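Local coordinates for protein alkaline phosphatase (Antarctic bacterium, PDB 2W5V) that probably hydrolyses phosphate monoesters at alkaline pH, as other alkaline phosphatases do, with zinc and magnesium ions bound in its active site, at residues D301-K313 with D324-S338. The protein carries 1 engineered substitution. Numbering follows the deposited sequence.
With ZN (zinc ion), chain H; ZN (zinc ion), chain G.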
ATOM      1  N   ASP B 301       6.310  10.958   1.874  1.00 16.82           N
ATOM      2  CA  ASP B 301       7.174  11.377   0.778  1.00 13.69           C
ATOM      3  C   ASP B 301       7.907  10.191   0.151  1.00 14.19           C
ATOM      4  O   ASP B 301       8.246  10.231  -1.023  1.00 17.63           O
ATOM      5  CB  ASP B 301       8.139  12.503   1.222  1.00 16.27           C
ATOM      6  CG  ASP B 301       9.006  12.118   2.420  1.00 18.85           C
ATOM      7  OD1 ASP B 301       8.649  11.157   3.139  1.00 17.34           O
ATOM      8  OD2 ASP B 301      10.051  12.789   2.641  1.00 15.42           O
ATOM      9  N   HIS B 302       8.114   9.133   0.942  1.00 12.52           N
ATOM     10  CA  HIS B 302       8.816   7.916   0.530  1.00 17.72           C
ATOM     11  C   HIS B 302       8.834   6.969   1.737  1.00 15.91           C
ATOM     12  O   HIS B 302       8.359   7.332   2.816  1.00 17.39           O
ATOM     13  CB  HIS B 302      10.254   8.244   0.149  1.00 14.93           C
ATOM     14  CG  HIS B 302      10.996   8.931   1.251  1.00 14.22           C
ATOM     15  ND1 HIS B 302      11.538   8.248   2.316  1.00 15.20           N
ATOM     16  CD2 HIS B 302      11.211  10.244   1.489  1.00 15.59           C
ATOM     17  CE1 HIS B 302      12.088   9.112   3.154  1.00 17.70           C
ATOM     18  NE2 HIS B 302      11.905  10.330   2.672  1.00 15.51           N
ATOM     19  N   GLU B 303       9.384   5.766   1.559  1.00 12.22           N
ATOM     20  CA  GLU B 303       9.531   4.805   2.655  1.00 12.35           C
ATOM     21  C   GLU B 303      10.976   4.858   3.125  1.00 18.00           C
ATOM     22  O   GLU B 303      11.861   5.245   2.349  1.00 17.08           O
ATOM     23  CB  GLU B 303       9.219   3.381   2.160  1.00 10.78           C
ATOM     24  CG  GLU B 303       9.132   2.320   3.263  1.00 14.98           C
ATOM     25  CD  GLU B 303      10.464   1.623   3.624  1.00 25.42           C
ATOM     26  OE1 GLU B 303      11.499   1.810   2.932  1.00 26.56           O
ATOM     27  OE2 GLU B 303      10.461   0.872   4.628  1.00 25.05           O
ATOM     28  N   THR B 304      11.249   4.467   4.368  1.00 15.95           N
ATOM     29  CA  THR B 304      12.659   4.343   4.755  1.00 20.58           C
ATOM     30  C   THR B 304      12.956   3.141   5.633  1.00 19.31           C
ATOM     31  O   THR B 304      12.178   2.800   6.521  1.00 22.55           O
ATOM     32  CB  THR B 304      13.250   5.615   5.405  1.00 25.66           C
ATOM     33  OG1 THR B 304      13.293   5.476   6.825  1.00 41.23           O
ATOM     34  CG2 THR B 304      12.477   6.828   5.026  1.00 13.20           C
ATOM     35  N   GLY B 305      14.078   2.490   5.346  1.00 18.42           N
ATOM     36  CA  GLY B 305      14.565   1.400   6.175  1.00 13.29           C
ATOM     37  C   GLY B 305      14.150  -0.001   5.753  1.00 18.06           C
ATOM     38  O   GLY B 305      14.708  -0.983   6.236  1.00 17.17           O
ATOM     39  N   GLY B 306      13.176  -0.106   4.851  1.00 14.83           N
ATOM     40  CA  GLY B 306      12.656  -1.412   4.485  1.00 16.40           C
ATOM     41  C   GLY B 306      12.006  -2.068   5.695  1.00 17.24           C
ATOM     42  O   GLY B 306      12.094  -3.279   5.880  1.00 19.90           O
ATOM     43  N   PHE B 307      11.372  -1.250   6.529  1.00 16.39           N
ATOM     44  CA  PHE B 307      10.662  -1.726   7.719  1.00 16.48           C
ATOM     45  C   PHE B 307       9.706  -2.862   7.340  1.00 21.82           C
ATOM     46  O   PHE B 307       8.944  -2.758   6.375  1.00 14.55           O
ATOM     47  CB  PHE B 307       9.910  -0.546   8.362  1.00 21.29           C
ATOM     48  CG  PHE B 307       9.120  -0.894   9.605  1.00 15.74           C
ATOM     49  CD1 PHE B 307       9.754  -1.068  10.839  1.00 12.68           C
ATOM     50  CD2 PHE B 307       7.737  -0.984   9.551  1.00 22.81           C
ATOM     51  CE1 PHE B 307       9.021  -1.354  11.982  1.00 17.02           C
ATOM     52  CE2 PHE B 307       6.992  -1.280  10.688  1.00 21.72           C
ATOM     53  CZ  PHE B 307       7.633  -1.462  11.909  1.00 20.22           C
ATOM     54  N   THR B 308       9.757  -3.951   8.102  1.00 16.44           N
ATOM     55  CA  THR B 308       8.987  -5.147   7.784  1.00 16.18           C
ATOM     56  C   THR B 308       8.402  -5.776   9.053  1.00 21.49           C
ATOM     57  O   THR B 308       9.097  -5.919  10.064  1.00 18.78           O
ATOM     58  CB  THR B 308       9.871  -6.155   7.047  1.00 19.84           C
ATOM     59  OG1 THR B 308      10.312  -5.570   5.817  1.00 21.56           O
ATOM     60  CG2 THR B 308       9.117  -7.440   6.752  1.00 21.87           C
ATOM     61  N   LEU B 309       7.120  -6.131   9.000  1.00 15.90           N
ATOM     62  CA  LEU B 309       6.442  -6.760  10.137  1.00 17.79           C
ATOM     63  C   LEU B 309       6.639  -8.282  10.083  1.00 17.26           C
ATOM     64  O   LEU B 309       5.686  -9.051   9.915  1.00 18.90           O
ATOM     65  CB  LEU B 309       4.950  -6.393  10.155  1.00 18.11           C
ATOM     66  CG  LEU B 309       4.684  -4.897  10.359  1.00 23.13           C
ATOM     67  CD1 LEU B 309       3.200  -4.587  10.268  1.00 21.68           C
ATOM     68  CD2 LEU B 309       5.244  -4.444  11.700  1.00 23.49           C
ATOM     69  N   ALA B 310       7.892  -8.697  10.226  1.00 15.75           N
ATOM     70  CA  ALA B 310       8.273 -10.101  10.120  1.00 22.91           C
ATOM     71  C   ALA B 310       7.813 -10.894  11.329  1.00 20.41           C
ATOM     72  O   ALA B 310       7.496 -10.326  12.380  1.00 20.21           O
ATOM     73  CB  ALA B 310       9.800 -10.230   9.960  1.00 23.65           C
ATOM     74  N   ALA B 311       7.791 -12.212  11.175  1.00 21.82           N
ATOM     75  CA  ALA B 311       7.517 -13.103  12.286  1.00 19.76           C
ATOM     76  C   ALA B 311       8.592 -12.957  13.351  0.82 22.95           C
ATOM     77  O   ALA B 311       9.780 -12.837  13.044  1.00 24.03           O
ATOM     78  CB  ALA B 311       7.472 -14.531  11.806  0.95 16.72           C
ATOM     79  N   LYS B 312       8.162 -12.971  14.605  0.93 20.42           N
ATOM     80  CA  LYS B 312       9.076 -12.977  15.741  1.00 22.79           C
ATOM     81  C   LYS B 312      10.024 -14.162  15.632  1.00 33.06           C
ATOM     82  O   LYS B 312       9.644 -15.235  15.166  1.00 34.00           O
ATOM     83  CB  LYS B 312       8.267 -13.095  17.036  1.00 33.32           C
ATOM     84  CG  LYS B 312       9.059 -12.840  18.301  1.00 44.16           C
ATOM     85  CD  LYS B 312       9.240 -11.347  18.540  1.00 50.83           C
ATOM     86  CE  LYS B 312      10.127 -11.092  19.749  0.66 54.31           C
ATOM     87  NZ  LYS B 312       9.682 -11.873  20.939  1.00 56.74           N
ATOM     88  N   LYS B 313      11.263 -13.973  16.062  1.00 34.74           N
ATOM     89  CA  LYS B 313      12.218 -15.066  16.053  1.00 38.99           C
ATOM     90  C   LYS B 313      12.316 -15.701  17.432  1.00 41.03           C
ATOM     91  O   LYS B 313      12.540 -15.015  18.425  1.00 45.25           O
ATOM     92  CB  LYS B 313      13.587 -14.582  15.580  1.00 44.65           C
ATOM     93  CG  LYS B 313      13.795 -14.721  14.086  1.00 52.20           C
ATOM     94  CD  LYS B 313      14.624 -13.574  13.524  1.00 58.13           C
ATOM     95  CE  LYS B 313      15.324 -13.988  12.240  0.28 63.15           C
ATOM     96  NZ  LYS B 313      14.565 -15.035  11.499  1.00 67.65           N
ATOM     97  N   ASP B 324       8.439 -17.629  14.494  1.00 26.95           N
ATOM     98  CA  ASP B 324       7.184 -17.879  15.187  1.00 29.53           C
ATOM     99  C   ASP B 324       6.130 -16.906  14.662  1.00 23.67           C
ATOM    100  O   ASP B 324       6.148 -15.720  14.988  1.00 26.19           O
ATOM    101  CB  ASP B 324       7.368 -17.717  16.693  1.00 31.99           C
ATOM    102  CG  ASP B 324       6.070 -17.860  17.453  1.00 42.33           C
ATOM    103  OD1 ASP B 324       5.047 -18.205  16.822  1.00 37.04           O
ATOM    104  OD2 ASP B 324       6.074 -17.622  18.679  0.87 42.83           O
ATOM    105  N   TYR B 325       5.217 -17.422  13.849  1.00 21.71           N
ATOM    106  CA  TYR B 325       4.248 -16.588  13.146  1.00 23.06           C
ATOM    107  C   TYR B 325       3.175 -16.022  14.070  0.99 27.52           C
ATOM    108  O   TYR B 325       2.389 -15.169  13.654  0.89 23.05           O
ATOM    109  CB  TYR B 325       3.592 -17.368  12.000  1.00 25.03           C
ATOM    110  CG  TYR B 325       4.382 -17.382  10.701  1.00 24.09           C
ATOM    111  CD1 TYR B 325       5.765 -17.279  10.702  1.00 28.78           C
ATOM    112  CD2 TYR B 325       3.740 -17.529   9.474  0.58 23.76           C
ATOM    113  CE1 TYR B 325       6.490 -17.294   9.519  1.00 29.76           C
ATOM    114  CE2 TYR B 325       4.461 -17.557   8.281  1.00 22.99           C
ATOM    115  CZ  TYR B 325       5.831 -17.440   8.315  1.00 26.48           C
ATOM    116  OH  TYR B 325       6.549 -17.462   7.140  0.81 25.90           O
ATOM    117  N   THR B 326       3.139 -16.475  15.320  1.00 23.40           N
ATOM    118  CA  THR B 326       2.121 -15.965  16.238  1.00 24.79           C
ATOM    119  C   THR B 326       2.297 -14.480  16.511  1.00 24.73           C
ATOM    120  O   THR B 326       1.315 -13.761  16.640  0.87 28.65           O
ATOM    121  CB  THR B 326       2.095 -16.708  17.584  1.00 22.26           C
ATOM    122  OG1 THR B 326       3.409 -16.699  18.156  0.56 25.81           O
ATOM    123  CG2 THR B 326       1.630 -18.137  17.384  1.00 26.45           C
ATOM    124  N   GLU B 327       3.548 -14.025  16.584  1.00 22.36           N
ATOM    125  CA  GLU B 327       3.850 -12.631  16.906  1.00 23.71           C
ATOM    126  C   GLU B 327       4.787 -11.991  15.892  1.00 26.95           C
ATOM    127  O   GLU B 327       5.415 -12.673  15.083  1.00 25.58           O
ATOM    128  CB  GLU B 327       4.533 -12.508  18.269  1.00 25.51           C
ATOM    129  CG  GLU B 327       3.770 -13.083  19.444  1.00 35.97           C
ATOM    130  CD  GLU B 327       4.495 -12.828  20.749  1.00 43.39           C
ATOM    131  OE1 GLU B 327       4.643 -13.774  21.551  0.47 42.75           O
ATOM    132  OE2 GLU B 327       4.939 -11.678  20.960  0.57 47.88           O
ATOM    133  N   ILE B 328       4.903 -10.672  15.989  1.00 20.33           N
ATOM    134  CA  ILE B 328       5.698  -9.881  15.059  1.00 19.56           C
ATOM    135  C   ILE B 328       7.010  -9.404  15.676  1.00 27.46           C
ATOM    136  O   ILE B 328       7.035  -8.921  16.809  1.00 28.57           O
ATOM    137  CB  ILE B 328       4.903  -8.648  14.589  1.00 17.86           C
ATOM    138  CG1 ILE B 328       3.737  -9.075  13.699  1.00 22.77           C
ATOM    139  CG2 ILE B 328       5.814  -7.677  13.853  1.00 15.86           C
ATOM    140  CD1 ILE B 328       2.696  -7.977  13.482  1.00 21.13           C
ATOM    141  N   GLY B 329       8.098  -9.545  14.920  1.00 25.26           N
ATOM    142  CA  GLY B 329       9.376  -8.945  15.271  1.00 24.65           C
ATOM    143  C   GLY B 329       9.867  -8.077  14.119  1.00 27.96           C
ATOM    144  O   GLY B 329      10.386  -8.593  13.129  1.00 25.55           O
ATOM    145  N   PRO B 330       9.691  -6.750  14.231  1.00 25.34           N
ATOM    146  CA  PRO B 330      10.057  -5.841  13.134  1.00 24.62           C
ATOM    147  C   PRO B 330      11.513  -6.000  12.693  1.00 27.30           C
ATOM    148  O   PRO B 330      12.393  -6.151  13.536  1.00 26.55           O
ATOM    149  CB  PRO B 330       9.827  -4.452  13.737  1.00 25.48           C
ATOM    150  CG  PRO B 330       8.797  -4.672  14.790  1.00 31.56           C
ATOM    151  CD  PRO B 330       9.100  -6.030  15.371  1.00 26.01           C
ATOM    152  N   THR B 331      11.743  -5.994  11.384  1.00 21.23           N
ATOM    153  CA  THR B 331      13.086  -6.059  10.814  1.00 23.09           C
ATOM    154  C   THR B 331      13.280  -4.917   9.814  1.00 25.35           C
ATOM    155  O   THR B 331      12.316  -4.262   9.403  1.00 21.47           O
ATOM    156  CB  THR B 331      13.344  -7.404  10.088  1.00 25.78           C
ATOM    157  OG1 THR B 331      12.350  -7.607   9.076  1.00 30.13           O
ATOM    158  CG2 THR B 331      13.297  -8.568  11.070  1.00 31.36           C
ATOM    159  N   PHE B 332      14.531  -4.685   9.425  1.00 17.17           N
ATOM    160  CA  PHE B 332      14.877  -3.637   8.471  1.00 20.27           C
ATOM    161  C   PHE B 332      15.879  -4.219   7.488  1.00 26.12           C
ATOM    162  O   PHE B 332      16.559  -5.192   7.801  1.00 27.25           O
ATOM    163  CB  PHE B 332      15.568  -2.472   9.187  1.00 18.91           C
ATOM    164  CG  PHE B 332      14.703  -1.736  10.167  1.00 20.96           C
ATOM    165  CD1 PHE B 332      13.976  -0.627   9.770  1.00 19.45           C
ATOM    166  CD2 PHE B 332      14.660  -2.119  11.499  1.00 24.53           C
ATOM    167  CE1 PHE B 332      13.201   0.068  10.672  1.00 20.25           C
ATOM    168  CE2 PHE B 332      13.881  -1.429  12.406  1.00 20.31           C
ATOM    169  CZ  PHE B 332      13.157  -0.326  11.991  1.00 21.31           C
ATOM    170  N   SER B 333      16.012  -3.606   6.319  1.00 26.78           N
ATOM    171  CA  SER B 333      16.969  -4.096   5.334  1.00 25.11           C
ATOM    172  C   SER B 333      17.882  -3.011   4.773  1.00 24.99           C
ATOM    173  O   SER B 333      18.783  -3.309   3.999  1.00 27.15           O
ATOM    174  CB  SER B 333      16.242  -4.792   4.181  1.00 18.71           C
ATOM    175  OG  SER B 333      15.524  -3.857   3.397  1.00 22.97           O
ATOM    176  N   THR B 334      17.643  -1.755   5.136  1.00 21.47           N
ATOM    177  CA  THR B 334      18.487  -0.670   4.647  1.00 19.75           C
ATOM    178  C   THR B 334      18.525   0.478   5.655  1.00 19.68           C
ATOM    179  O   THR B 334      17.635   0.619   6.491  1.00 20.89           O
ATOM    180  CB  THR B 334      18.047  -0.175   3.227  1.00 21.87           C
ATOM    181  OG1 THR B 334      18.856   0.937   2.817  1.00 21.05           O
ATOM    182  CG2 THR B 334      16.583   0.244   3.216  1.00 20.06           C
ATOM    183  N   GLY B 335      19.574   1.284   5.590  1.00 18.98           N
ATOM    184  CA  GLY B 335      19.640   2.480   6.405  1.00 20.93           C
ATOM    185  C   GLY B 335      19.092   3.703   5.688  1.00 22.79           C
ATOM    186  O   GLY B 335      19.064   4.796   6.252  1.00 21.23           O
ATOM    187  N   GLY B 336      18.651   3.524   4.443  1.00 17.84           N
ATOM    188  CA  GLY B 336      18.234   4.653   3.625  1.00 16.42           C
ATOM    189  C   GLY B 336      16.798   4.572   3.141  1.00 18.94           C
ATOM    190  O   GLY B 336      16.032   3.722   3.590  1.00 20.62           O
ATOM    191  N   HIS B 337      16.434   5.466   2.228  1.00 14.77           N
ATOM    192  CA  HIS B 337      15.093   5.469   1.641  1.00 16.81           C
ATOM    193  C   HIS B 337      14.881   4.325   0.663  1.00 15.23           C
ATOM    194  O   HIS B 337      15.836   3.687   0.229  1.00 17.24           O
ATOM    195  CB  HIS B 337      14.835   6.783   0.908  1.00 15.20           C
ATOM    196  CG  HIS B 337      14.964   7.987   1.781  1.00 15.06           C
ATOM    197  ND1 HIS B 337      14.891   9.273   1.290  1.00 16.27           N
ATOM    198  CD2 HIS B 337      15.178   8.100   3.111  1.00 20.75           C
ATOM    199  CE1 HIS B 337      15.043  10.130   2.284  1.00 23.33           C
ATOM    200  NE2 HIS B 337      15.214   9.442   3.399  1.00 25.77           N
ATOM    201  N   SER B 338      13.618   4.079   0.303  1.00 14.72           N
ATOM    202  CA  SER B 338      13.320   3.087  -0.720  1.00 12.47           C
ATOM    203  C   SER B 338      12.258   3.634  -1.669  1.00 17.44           C
ATOM    204  O   SER B 338      11.549   4.580  -1.327  1.00 16.35           O
ATOM    205  CB  SER B 338      12.863   1.766  -0.096  1.00 14.73           C
ATOM    206  OG  SER B 338      11.515   1.852   0.318  1.00 20.89           O
TER
HETATM  207 ZN    ZN H1377      11.540  12.054   3.784  1.00 19.01          ZN
HETATM  208 ZN    ZN G1376      15.434  10.250   5.351  0.90 24.13          ZN
HETATM  209  O   HOH W   1       9.049   5.634  -1.845  1.00 17.33           O
HETATM  210  O   HOH W   2      13.168  -5.310   4.494  1.00 25.19           O
HETATM  211  O   HOH W   3      11.863 -10.827  13.179  1.00 25.88           O
HETATM  212  O   HOH W   4      17.060  12.220   5.698  1.00 38.92           O
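Glu303 OE1 takes two bonds: Ser338 OG, 2.6 Å away, meets it on the anti side, 35° out of the carboxylate plane, while Gly306 N uses the syn lone pair. The carboxylate is thus turned toward Gly306 N, and Gln49 holds OE2. The backbone oxygen of Glu303 is shared as well: Ser338 N and His302 ND1 reach it from opposite faces of the carbonyl plane. The bond from ND1, 3.0 Å to Glu303 O, lies close to the imidazole plane and helps fix the rotation of the ring, whose NE2 binds one zinc ion with Asp301 OD2 and Asp43. Against one face of His302 lies the His337 ring in a face-to-face stack, centroids 3.5 Å apart and planes at 21°; NE2 of His337 binds the second zinc ion with Asp259 and His263, and ND1 donates to Thr82 O. Farther along, Gly305 O accepts from both Ser333 N (2.9 Å) and Thr334 N. Phe307, its CG anti to the backbone N (chi1 180°), sets CD1 3.6 Å from Phe332 CE1, with the rings oblique, and CE1 beside Pro330 CB. Thr308 and Thr331 exchange two backbone bonds in an isolated antiparallel bridge. At the outer end, Ala311 CB packs 3.4 Å from Tyr325 CD1, and Tyr325 OH bonds His337 N of the second subunit. Short antiparallel ladders, joined by loops, thus run out from the alkaline phosphatase core; the second subunit lies along much of their length, from Tyr325 to His337, and their base supplies ligands of the two-zinc active site.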